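Local coordinates for protein 3-oxosteroid 1-dehydrogenase (Sterolibacterium denitrificans, PDB 7P18) that probably oxidises 3-oxosteroids to their Delta(1) products with the help of a bound FAD, passing the electrons to an acceptor, at residues V53-F67 with L88-N102. Residues are numbered along the deposited sequence; the frame is centred on the assembly and turned at random. Where two conformers were deposited one is given.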
ATOM      1  N   VAL A  53       8.226   1.156   4.617  1.00 21.09           N
ATOM      2  CA  VAL A  53       8.941  -0.118   4.293  1.00 22.00           C
ATOM      3  C   VAL A  53       9.173  -0.876   5.598  1.00 20.61           C
ATOM      4  O   VAL A  53       9.488  -0.256   6.633  1.00 22.12           O
ATOM      5  CB  VAL A  53      10.243   0.118   3.518  1.00 22.42           C
ATOM      6  CG1 VAL A  53       9.967   0.666   2.137  1.00 23.68           C
ATOM      7  CG2 VAL A  53      11.204   1.036   4.279  1.00 23.15           C
ATOM      8  N   TRP A  54       8.950  -2.196   5.567  1.00 20.25           N
ATOM      9  CA  TRP A  54       9.024  -3.047   6.769  1.00 19.92           C
ATOM     10  C   TRP A  54      10.408  -3.707   6.792  1.00 19.79           C
ATOM     11  O   TRP A  54      10.658  -4.614   5.999  1.00 20.22           O
ATOM     12  CB  TRP A  54       7.895  -4.063   6.787  1.00 21.52           C
ATOM     13  CG  TRP A  54       7.852  -4.870   8.039  1.00 19.36           C
ATOM     14  CD1 TRP A  54       7.371  -4.472   9.251  1.00 18.68           C
ATOM     15  CD2 TRP A  54       8.262  -6.238   8.199  1.00 18.71           C
ATOM     16  NE1 TRP A  54       7.413  -5.505  10.128  1.00 20.97           N
ATOM     17  CE2 TRP A  54       7.989  -6.593   9.526  1.00 18.94           C
ATOM     18  CE3 TRP A  54       8.842  -7.186   7.357  1.00 19.99           C
ATOM     19  CZ2 TRP A  54       8.288  -7.852  10.048  1.00 19.14           C
ATOM     20  CZ3 TRP A  54       9.118  -8.438   7.862  1.00 19.87           C
ATOM     21  CH2 TRP A  54       8.858  -8.762   9.192  1.00 19.28           C
ATOM     22  N   ILE A  55      11.284  -3.185   7.644  1.00 20.15           N
ATOM     23  CA  ILE A  55      12.737  -3.508   7.623  1.00 21.40           C
ATOM     24  C   ILE A  55      13.097  -4.066   8.991  1.00 21.84           C
ATOM     25  O   ILE A  55      13.518  -3.351   9.902  1.00 21.33           O
ATOM     26  CB  ILE A  55      13.606  -2.282   7.256  1.00 22.54           C
ATOM     27  CG1 ILE A  55      13.070  -1.494   6.061  1.00 23.06           C
ATOM     28  CG2 ILE A  55      15.050  -2.733   7.034  1.00 22.21           C
ATOM     29  CD1 ILE A  55      13.185  -2.221   4.717  1.00 22.56           C
ATOM     30  N   PRO A  56      13.015  -5.392   9.163  1.00 22.08           N
ATOM     31  CA  PRO A  56      13.407  -5.974  10.442  1.00 20.88           C
ATOM     32  C   PRO A  56      14.903  -5.673  10.650  1.00 21.40           C
ATOM     33  O   PRO A  56      15.653  -5.697   9.711  1.00 19.95           O
ATOM     34  CB  PRO A  56      13.104  -7.460  10.298  1.00 21.71           C
ATOM     35  CG  PRO A  56      12.108  -7.509   9.131  1.00 22.89           C
ATOM     36  CD  PRO A  56      12.529  -6.399   8.199  1.00 22.15           C
ATOM     37  N   ASN A  57      15.257  -5.449  11.911  1.00 24.75           N
ATOM     38  CA  ASN A  57      16.661  -5.372  12.381  1.00 24.65           C
ATOM     39  C   ASN A  57      17.360  -4.210  11.678  1.00 23.25           C
ATOM     40  O   ASN A  57      18.611  -4.303  11.415  1.00 23.22           O
ATOM     41  CB  ASN A  57      17.386  -6.693  12.168  1.00 27.36           C
ATOM     42  CG  ASN A  57      18.632  -6.830  13.030  1.00 29.99           C
ATOM     43  OD1 ASN A  57      18.770  -6.213  14.122  1.00 26.85           O
ATOM     44  ND2 ASN A  57      19.511  -7.692  12.544  1.00 25.90           N
ATOM     45  N   ASN A  58      16.627  -3.146  11.330  1.00 23.30           N
ATOM     46  CA  ASN A  58      17.292  -1.956  10.728  1.00 21.89           C
ATOM     47  C   ASN A  58      18.168  -1.315  11.827  1.00 22.54           C
ATOM     48  O   ASN A  58      17.853  -1.456  13.055  1.00 19.99           O
ATOM     49  CB  ASN A  58      16.295  -0.989  10.088  1.00 22.44           C
ATOM     50  CG  ASN A  58      15.409  -0.284  11.076  1.00 21.70           C
ATOM     51  OD1 ASN A  58      15.886   0.622  11.769  1.00 24.57           O
ATOM     52  ND2 ASN A  58      14.137  -0.697  11.172  1.00 21.20           N
ATOM     53  N   SER A  59      19.182  -0.561  11.375  0.59 25.08           N
ATOM     54  CA  SER A  59      20.267   0.041  12.196  0.59 27.85           C
ATOM     55  C   SER A  59      19.744   1.138  13.129  0.59 26.94           C
ATOM     56  O   SER A  59      20.502   1.563  14.014  0.59 30.66           O
ATOM     57  CB  SER A  59      21.371   0.568  11.294  0.59 26.66           C
ATOM     58  OG  SER A  59      20.947   1.735  10.580  0.59 27.97           O
ATOM     59  N   GLN A  60      18.528   1.650  12.911  1.00 23.34           N
ATOM     60  CA  GLN A  60      17.992   2.856  13.578  1.00 24.45           C
ATOM     61  C   GLN A  60      17.017   2.469  14.677  1.00 21.21           C
ATOM     62  O   GLN A  60      16.449   3.359  15.339  1.00 22.08           O
ATOM     63  CB  GLN A  60      17.412   3.809  12.528  1.00 22.91           C
ATOM     64  CG  GLN A  60      18.462   4.325  11.544  1.00 24.87           C
ATOM     65  CD  GLN A  60      17.806   5.106  10.429  1.00 24.28           C
ATOM     66  OE1 GLN A  60      17.177   6.152  10.672  1.00 28.43           O
ATOM     67  NE2 GLN A  60      17.894   4.557   9.235  1.00 25.01           N
ATOM     68  N   MET A  61      16.809   1.177  14.923  1.00 22.64           N
ATOM     69  CA  MET A  61      15.817   0.753  15.923  1.00 21.36           C
ATOM     70  C   MET A  61      16.227   1.170  17.352  1.00 23.23           C
ATOM     71  O   MET A  61      17.411   1.058  17.686  1.00 26.72           O
ATOM     72  CB  MET A  61      15.571  -0.754  15.820  1.00 22.02           C
ATOM     73  CG  MET A  61      14.774  -1.120  14.587  1.00 21.15           C
ATOM     74  SD  MET A  61      14.524  -2.899  14.395  1.00 23.74           S
ATOM     75  CE  MET A  61      13.215  -3.155  15.579  1.00 22.96           C
ATOM     76  N   GLN A  62      15.272   1.560  18.168  1.00 21.75           N
ATOM     77  CA  GLN A  62      15.468   1.900  19.608  1.00 24.87           C
ATOM     78  C   GLN A  62      15.324   0.664  20.497  1.00 25.22           C
ATOM     79  O   GLN A  62      15.696   0.748  21.669  1.00 25.78           O
ATOM     80  CB  GLN A  62      14.457   2.945  20.068  1.00 23.41           C
ATOM     81  CG  GLN A  62      14.670   4.260  19.372  1.00 24.93           C
ATOM     82  CD  GLN A  62      13.646   5.333  19.652  1.00 24.22           C
ATOM     83  OE1 GLN A  62      13.813   6.491  19.256  1.00 31.66           O
ATOM     84  NE2 GLN A  62      12.550   4.979  20.297  1.00 21.73           N
ATOM     85  N   ILE A  63      14.822  -0.454  19.963  1.00 23.40           N
ATOM     86  CA  ILE A  63      14.692  -1.727  20.703  1.00 23.60           C
ATOM     87  C   ILE A  63      15.522  -2.798  19.995  1.00 22.75           C
ATOM     88  O   ILE A  63      15.908  -2.637  18.813  1.00 22.10           O
ATOM     89  CB  ILE A  63      13.220  -2.119  20.863  1.00 25.04           C
ATOM     90  CG1 ILE A  63      12.520  -2.326  19.508  1.00 27.60           C
ATOM     91  CG2 ILE A  63      12.502  -1.104  21.738  1.00 27.51           C
ATOM     92  CD1 ILE A  63      11.172  -2.987  19.642  1.00 29.98           C
ATOM     93  N   LYS A  64      15.769  -3.906  20.673  1.00 23.15           N
ATOM     94  CA  LYS A  64      16.651  -4.931  20.075  1.00 24.56           C
ATOM     95  C   LYS A  64      15.826  -5.840  19.156  1.00 25.44           C
ATOM     96  O   LYS A  64      14.672  -6.164  19.457  1.00 26.08           O
ATOM     97  CB  LYS A  64      17.468  -5.697  21.120  1.00 29.62           C
ATOM     98  CG  LYS A  64      18.923  -5.971  20.699  1.00 31.03           C
ATOM     99  CD  LYS A  64      19.781  -4.708  20.442  1.00 30.11           C
ATOM    100  CE  LYS A  64      21.066  -5.013  19.694  1.00 28.37           C
ATOM    101  NZ  LYS A  64      22.008  -3.836  19.715  1.00 28.35           N
ATOM    102  N   ASP A  65      16.467  -6.252  18.077  1.00 22.67           N
ATOM    103  CA  ASP A  65      15.901  -7.148  17.045  1.00 24.10           C
ATOM    104  C   ASP A  65      17.032  -8.041  16.541  1.00 25.76           C
ATOM    105  O   ASP A  65      18.215  -7.854  16.945  1.00 23.18           O
ATOM    106  CB  ASP A  65      15.288  -6.312  15.919  1.00 22.65           C
ATOM    107  CG  ASP A  65      14.257  -7.054  15.081  1.00 24.22           C
ATOM    108  OD1 ASP A  65      13.967  -8.223  15.394  1.00 22.61           O
ATOM    109  OD2 ASP A  65      13.791  -6.452  14.081  1.00 20.80           O
ATOM    110  N   SER A  66      16.700  -9.010  15.715  1.00 24.58           N
ATOM    111  CA  SER A  66      17.696  -9.959  15.188  1.00 26.46           C
ATOM    112  C   SER A  66      17.152 -10.637  13.955  1.00 27.70           C
ATOM    113  O   SER A  66      15.923 -10.788  13.834  1.00 24.68           O
ATOM    114  CB  SER A  66      18.083 -11.005  16.222  1.00 24.93           C
ATOM    115  OG  SER A  66      17.008 -11.817  16.619  1.00 23.97           O
ATOM    116  N   PHE A  67      18.083 -11.063  13.126  1.00 27.37           N
ATOM    117  CA  PHE A  67      17.826 -11.879  11.929  1.00 28.23           C
ATOM    118  C   PHE A  67      16.979 -13.095  12.328  1.00 25.23           C
ATOM    119  O   PHE A  67      15.962 -13.402  11.653  1.00 23.41           O
ATOM    120  CB  PHE A  67      19.162 -12.277  11.308  1.00 28.28           C
ATOM    121  CG  PHE A  67      19.030 -13.080  10.042  1.00 26.57           C
ATOM    122  CD1 PHE A  67      18.883 -14.454  10.089  1.00 29.73           C
ATOM    123  CD2 PHE A  67      19.066 -12.452   8.813  1.00 26.21           C
ATOM    124  CE1 PHE A  67      18.799 -15.204   8.918  1.00 25.40           C
ATOM    125  CE2 PHE A  67      18.953 -13.185   7.643  1.00 26.20           C
ATOM    126  CZ  PHE A  67      18.829 -14.559   7.700  1.00 27.44           C
ATOM    127  N   LEU A  88      15.245 -15.589   3.762  1.00 21.51           N
ATOM    128  CA  LEU A  88      16.621 -15.263   4.233  1.00 21.12           C
ATOM    129  C   LEU A  88      17.137 -14.059   3.455  1.00 22.09           C
ATOM    130  O   LEU A  88      17.708 -13.150   4.053  1.00 21.61           O
ATOM    131  CB  LEU A  88      17.551 -16.466   4.043  1.00 22.09           C
ATOM    132  CG  LEU A  88      17.143 -17.728   4.805  1.00 26.96           C
ATOM    133  CD1 LEU A  88      18.002 -18.917   4.373  1.00 33.55           C
ATOM    134  CD2 LEU A  88      17.228 -17.515   6.303  1.00 28.17           C
ATOM    135  N   ALA A  89      16.951 -14.072   2.140  1.00 22.23           N
ATOM    136  CA  ALA A  89      17.451 -13.006   1.246  1.00 20.75           C
ATOM    137  C   ALA A  89      16.792 -11.665   1.603  1.00 21.37           C
ATOM    138  O   ALA A  89      17.480 -10.608   1.610  1.00 20.41           O
ATOM    139  CB  ALA A  89      17.217 -13.413  -0.179  1.00 21.36           C
ATOM    140  N   TYR A  90      15.491 -11.679   1.894  1.00 22.08           N
ATOM    141  CA  TYR A  90      14.758 -10.433   2.260  1.00 21.32           C
ATOM    142  C   TYR A  90      15.382  -9.841   3.532  1.00 23.48           C
ATOM    143  O   TYR A  90      15.655  -8.636   3.614  1.00 20.84           O
ATOM    144  CB  TYR A  90      13.258 -10.668   2.446  1.00 20.80           C
ATOM    145  CG  TYR A  90      12.560  -9.378   2.787  1.00 20.02           C
ATOM    146  CD1 TYR A  90      12.390  -8.403   1.811  1.00 21.11           C
ATOM    147  CD2 TYR A  90      12.141  -9.080   4.066  1.00 20.62           C
ATOM    148  CE1 TYR A  90      11.776  -7.187   2.097  1.00 19.63           C
ATOM    149  CE2 TYR A  90      11.551  -7.860   4.372  1.00 19.22           C
ATOM    150  CZ  TYR A  90      11.366  -6.912   3.374  1.00 18.95           C
ATOM    151  OH  TYR A  90      10.765  -5.716   3.615  1.00 21.58           O
ATOM    152  N   LEU A  91      15.596 -10.668   4.541  1.00 20.85           N
ATOM    153  CA  LEU A  91      16.110 -10.208   5.849  1.00 22.28           C
ATOM    154  C   LEU A  91      17.566  -9.766   5.724  1.00 22.16           C
ATOM    155  O   LEU A  91      17.942  -8.767   6.378  1.00 23.57           O
ATOM    156  CB  LEU A  91      15.921 -11.320   6.872  1.00 23.78           C
ATOM    157  CG  LEU A  91      14.481 -11.703   7.136  1.00 24.19           C
ATOM    158  CD1 LEU A  91      14.396 -12.909   8.067  1.00 24.92           C
ATOM    159  CD2 LEU A  91      13.654 -10.556   7.700  1.00 24.26           C
ATOM    160  N   GLU A  92      18.348 -10.439   4.886  1.00 21.84           N
ATOM    161  CA  GLU A  92      19.731 -10.022   4.592  1.00 21.95           C
ATOM    162  C   GLU A  92      19.748  -8.632   3.957  1.00 22.92           C
ATOM    163  O   GLU A  92      20.509  -7.781   4.420  1.00 23.10           O
ATOM    164  CB  GLU A  92      20.411 -11.028   3.653  1.00 23.47           C
ATOM    165  CG  GLU A  92      21.833 -10.626   3.298  1.00 25.75           C
ATOM    166  CD  GLU A  92      22.558 -11.508   2.312  1.00 32.61           C
ATOM    167  OE1 GLU A  92      21.917 -12.323   1.666  1.00 32.14           O
ATOM    168  OE2 GLU A  92      23.762 -11.399   2.234  1.00 40.65           O
ATOM    169  N   SER A  93      18.943  -8.407   2.913  1.00 20.25           N
ATOM    170  CA  SER A  93      19.107  -7.252   2.002  1.00 22.52           C
ATOM    171  C   SER A  93      18.261  -6.044   2.413  1.00 21.48           C
ATOM    172  O   SER A  93      18.679  -4.947   2.094  1.00 22.23           O
ATOM    173  CB  SER A  93      18.842  -7.651   0.586  1.00 22.78           C
ATOM    174  OG  SER A  93      19.758  -8.640   0.161  1.00 23.52           O
ATOM    175  N   ALA A  94      17.146  -6.227   3.098  1.00 21.72           N
ATOM    176  CA  ALA A  94      16.239  -5.096   3.427  1.00 22.09           C
ATOM    177  C   ALA A  94      16.987  -4.002   4.206  1.00 23.47           C
ATOM    178  O   ALA A  94      16.956  -2.829   3.828  1.00 19.88           O
ATOM    179  CB  ALA A  94      15.024  -5.605   4.120  1.00 20.88           C
ATOM    180  N   PRO A  95      17.741  -4.311   5.289  1.00 24.00           N
ATOM    181  CA  PRO A  95      18.511  -3.268   5.971  1.00 22.73           C
ATOM    182  C   PRO A  95      19.596  -2.629   5.092  1.00 23.50           C
ATOM    183  O   PRO A  95      19.873  -1.408   5.232  1.00 25.41           O
ATOM    184  CB  PRO A  95      19.165  -3.985   7.183  1.00 22.28           C
ATOM    185  CG  PRO A  95      18.383  -5.291   7.324  1.00 24.08           C
ATOM    186  CD  PRO A  95      17.765  -5.613   5.990  1.00 23.05           C
ATOM    187  N   GLN A  96      20.195  -3.424   4.219  1.00 20.84           N
ATOM    188  CA  GLN A  96      21.268  -2.942   3.318  1.00 23.02           C
ATOM    189  C   GLN A  96      20.681  -1.964   2.298  1.00 25.86           C
ATOM    190  O   GLN A  96      21.335  -0.927   2.020  1.00 22.25           O
ATOM    191  CB  GLN A  96      21.954  -4.110   2.643  1.00 23.20           C
ATOM    192  CG  GLN A  96      22.737  -5.013   3.588  1.00 27.35           C
ATOM    193  CD  GLN A  96      23.413  -6.094   2.785  1.00 33.01           C
ATOM    194  OE1 GLN A  96      23.095  -6.291   1.623  1.00 44.77           O
ATOM    195  NE2 GLN A  96      24.273  -6.851   3.426  1.00 33.96           N
ATOM    196  N   MET A  97      19.470  -2.250   1.823  1.00 23.51           N
ATOM    197  CA  MET A  97      18.754  -1.393   0.830  1.00 24.31           C
ATOM    198  C   MET A  97      18.443  -0.041   1.487  1.00 21.59           C
ATOM    199  O   MET A  97      18.753   0.966   0.867  1.00 24.30           O
ATOM    200  CB  MET A  97      17.506  -2.097   0.291  1.00 22.26           C
ATOM    201  CG  MET A  97      16.634  -1.216  -0.648  1.00 23.08           C
ATOM    202  SD  MET A  97      15.522  -0.160   0.277  1.00 24.51           S
ATOM    203  CE  MET A  97      14.394  -1.321   1.036  1.00 25.71           C
ATOM    204  N   VAL A  98      17.949   0.011   2.723  1.00 21.94           N
ATOM    205  CA  VAL A  98      17.660   1.317   3.373  1.00 24.07           C
ATOM    206  C   VAL A  98      18.961   2.062   3.680  1.00 25.20           C
ATOM    207  O   VAL A  98      19.002   3.308   3.496  1.00 25.43           O
ATOM    208  CB  VAL A  98      16.751   1.158   4.589  1.00 26.31           C
ATOM    209  CG1 VAL A  98      16.658   2.408   5.447  1.00 30.99           C
ATOM    210  CG2 VAL A  98      15.368   0.742   4.095  1.00 30.59           C
ATOM    211  N   GLU A  99      20.005   1.373   4.149  1.00 25.13           N
ATOM    212  CA  GLU A  99      21.292   2.082   4.405  1.00 25.20           C
ATOM    213  C   GLU A  99      21.825   2.668   3.103  1.00 24.00           C
ATOM    214  O   GLU A  99      22.403   3.765   3.158  1.00 26.35           O
ATOM    215  CB  GLU A  99      22.349   1.151   5.007  1.00 25.55           C
ATOM    216  CG  GLU A  99      22.106   0.873   6.462  1.00 25.45           C
ATOM    217  CD  GLU A  99      23.224   0.050   7.108  1.00 29.83           C
ATOM    218  OE1 GLU A  99      24.392   0.208   6.714  1.00 31.64           O
ATOM    219  OE2 GLU A  99      22.916  -0.679   8.021  1.00 28.15           O
ATOM    220  N   TYR A 100      21.642   1.964   1.993  1.00 25.53           N
ATOM    221  CA  TYR A 100      22.061   2.389   0.651  1.00 24.16           C
ATOM    222  C   TYR A 100      21.316   3.668   0.277  1.00 26.42           C
ATOM    223  O   TYR A 100      21.982   4.624  -0.172  1.00 25.25           O
ATOM    224  CB  TYR A 100      21.835   1.302  -0.407  1.00 23.53           C
ATOM    225  CG  TYR A 100      21.871   1.811  -1.828  1.00 24.02           C
ATOM    226  CD1 TYR A 100      23.031   2.288  -2.405  1.00 25.34           C
ATOM    227  CD2 TYR A 100      20.708   1.869  -2.587  1.00 24.41           C
ATOM    228  CE1 TYR A 100      23.047   2.821  -3.693  1.00 23.27           C
ATOM    229  CE2 TYR A 100      20.704   2.381  -3.868  1.00 24.82           C
ATOM    230  CZ  TYR A 100      21.874   2.842  -4.441  1.00 26.39           C
ATOM    231  OH  TYR A 100      21.827   3.328  -5.727  1.00 25.71           O
ATOM    232  N   ILE A 101      19.995   3.687   0.434  1.00 25.92           N
ATOM    233  CA  ILE A 101      19.209   4.927   0.188  1.00 27.04           C
ATOM    234  C   ILE A 101      19.810   6.059   1.034  1.00 27.38           C
ATOM    235  O   ILE A 101      20.111   7.134   0.474  1.00 28.14           O
ATOM    236  CB  ILE A 101      17.716   4.737   0.485  1.00 25.88           C
ATOM    237  CG1 ILE A 101      17.058   3.800  -0.529  1.00 27.28           C
ATOM    238  CG2 ILE A 101      17.060   6.105   0.525  1.00 24.87           C
ATOM    239  CD1 ILE A 101      15.589   3.513  -0.281  1.00 28.29           C
ATOM    240  N   ASN A 102      19.934   5.851   2.346  1.00 27.11           N
ATOM    241  CA  ASN A 102      20.280   6.933   3.293  1.00 27.14           C
ATOM    242  C   ASN A 102      21.680   7.500   2.980  1.00 27.72           C
ATOM    243  O   ASN A 102      21.838   8.719   3.102  1.00 25.84           O
ATOM    244  CB  ASN A 102      20.173   6.482   4.736  1.00 27.68           C
ATOM    245  CG  ASN A 102      18.758   6.354   5.215  1.00 27.99           C
ATOM    246  OD1 ASN A 102      17.826   6.764   4.513  1.00 29.90           O
ATOM    247  ND2 ASN A 102      18.599   5.692   6.356  1.00 29.49           N
TER
HETATM  248  O   HOH W   1      16.469  -8.167   8.746  1.00 24.05           O
HETATM  249  O   HOH W   2      20.270  -1.194   8.945  1.00 38.84           O
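The edge of the Tyr90 ring meets the backbone O of Trp54, to which its hydroxyl donates a hydrogen bond, OH to O 2.6 Å. One face of the phenol carries the CB of Ala94, a helical turn further on, while one face of the Trp54 indole carries CG of Pro56, 3.3 Å above the plane. The phenol suits this buried site because its ring fills apolar space and its OH meets a carbonyl; with CG anti to the backbone N (chi1 -179°), it reaches across from the flank of the helix. A phenylalanine in place of Tyr90 would probably keep the ring packing but leave the Trp54 carbonyl without this donor. At the edge of the Phe67 ring, CZ lies 3.6 Å from CD2 of Leu88, and CE2 comes 3.6 Å from CB of Leu91; a flat apolar ring suits a place beside these two leucines.

Further along the helix, branched Ile55 fits against the kink at Pro95. Its CG2 rests 3.6 Å from the Pro95 N, which has no hydrogen to give, and its CD1 lies 3.7 Å from CG2 of Val98, with Ala94 and Met97 alongside. Leu91 puts CD2 3.7 Å from CG of Pro56. Nearby, a water donates to both Pro56 O and Leu91 O; a second joins Ser59 N to the Glu99 carboxylate.

The contact lays the strand 53-54 and the turns after it along helix 84-104. Strand 53-54 pairs antiparallel with 131-138, whose Met132 touches Ile55, and the Trp54 NE1 bonds to Asp117. Helix 543-559 packs against the same helix through Thr548, which meets Tyr90, Ala94 and Met97, and the side chain of Val53 comes within about 6 Å of the bound FAD, so this packing joins helix 84-104 to the border of the flavin site.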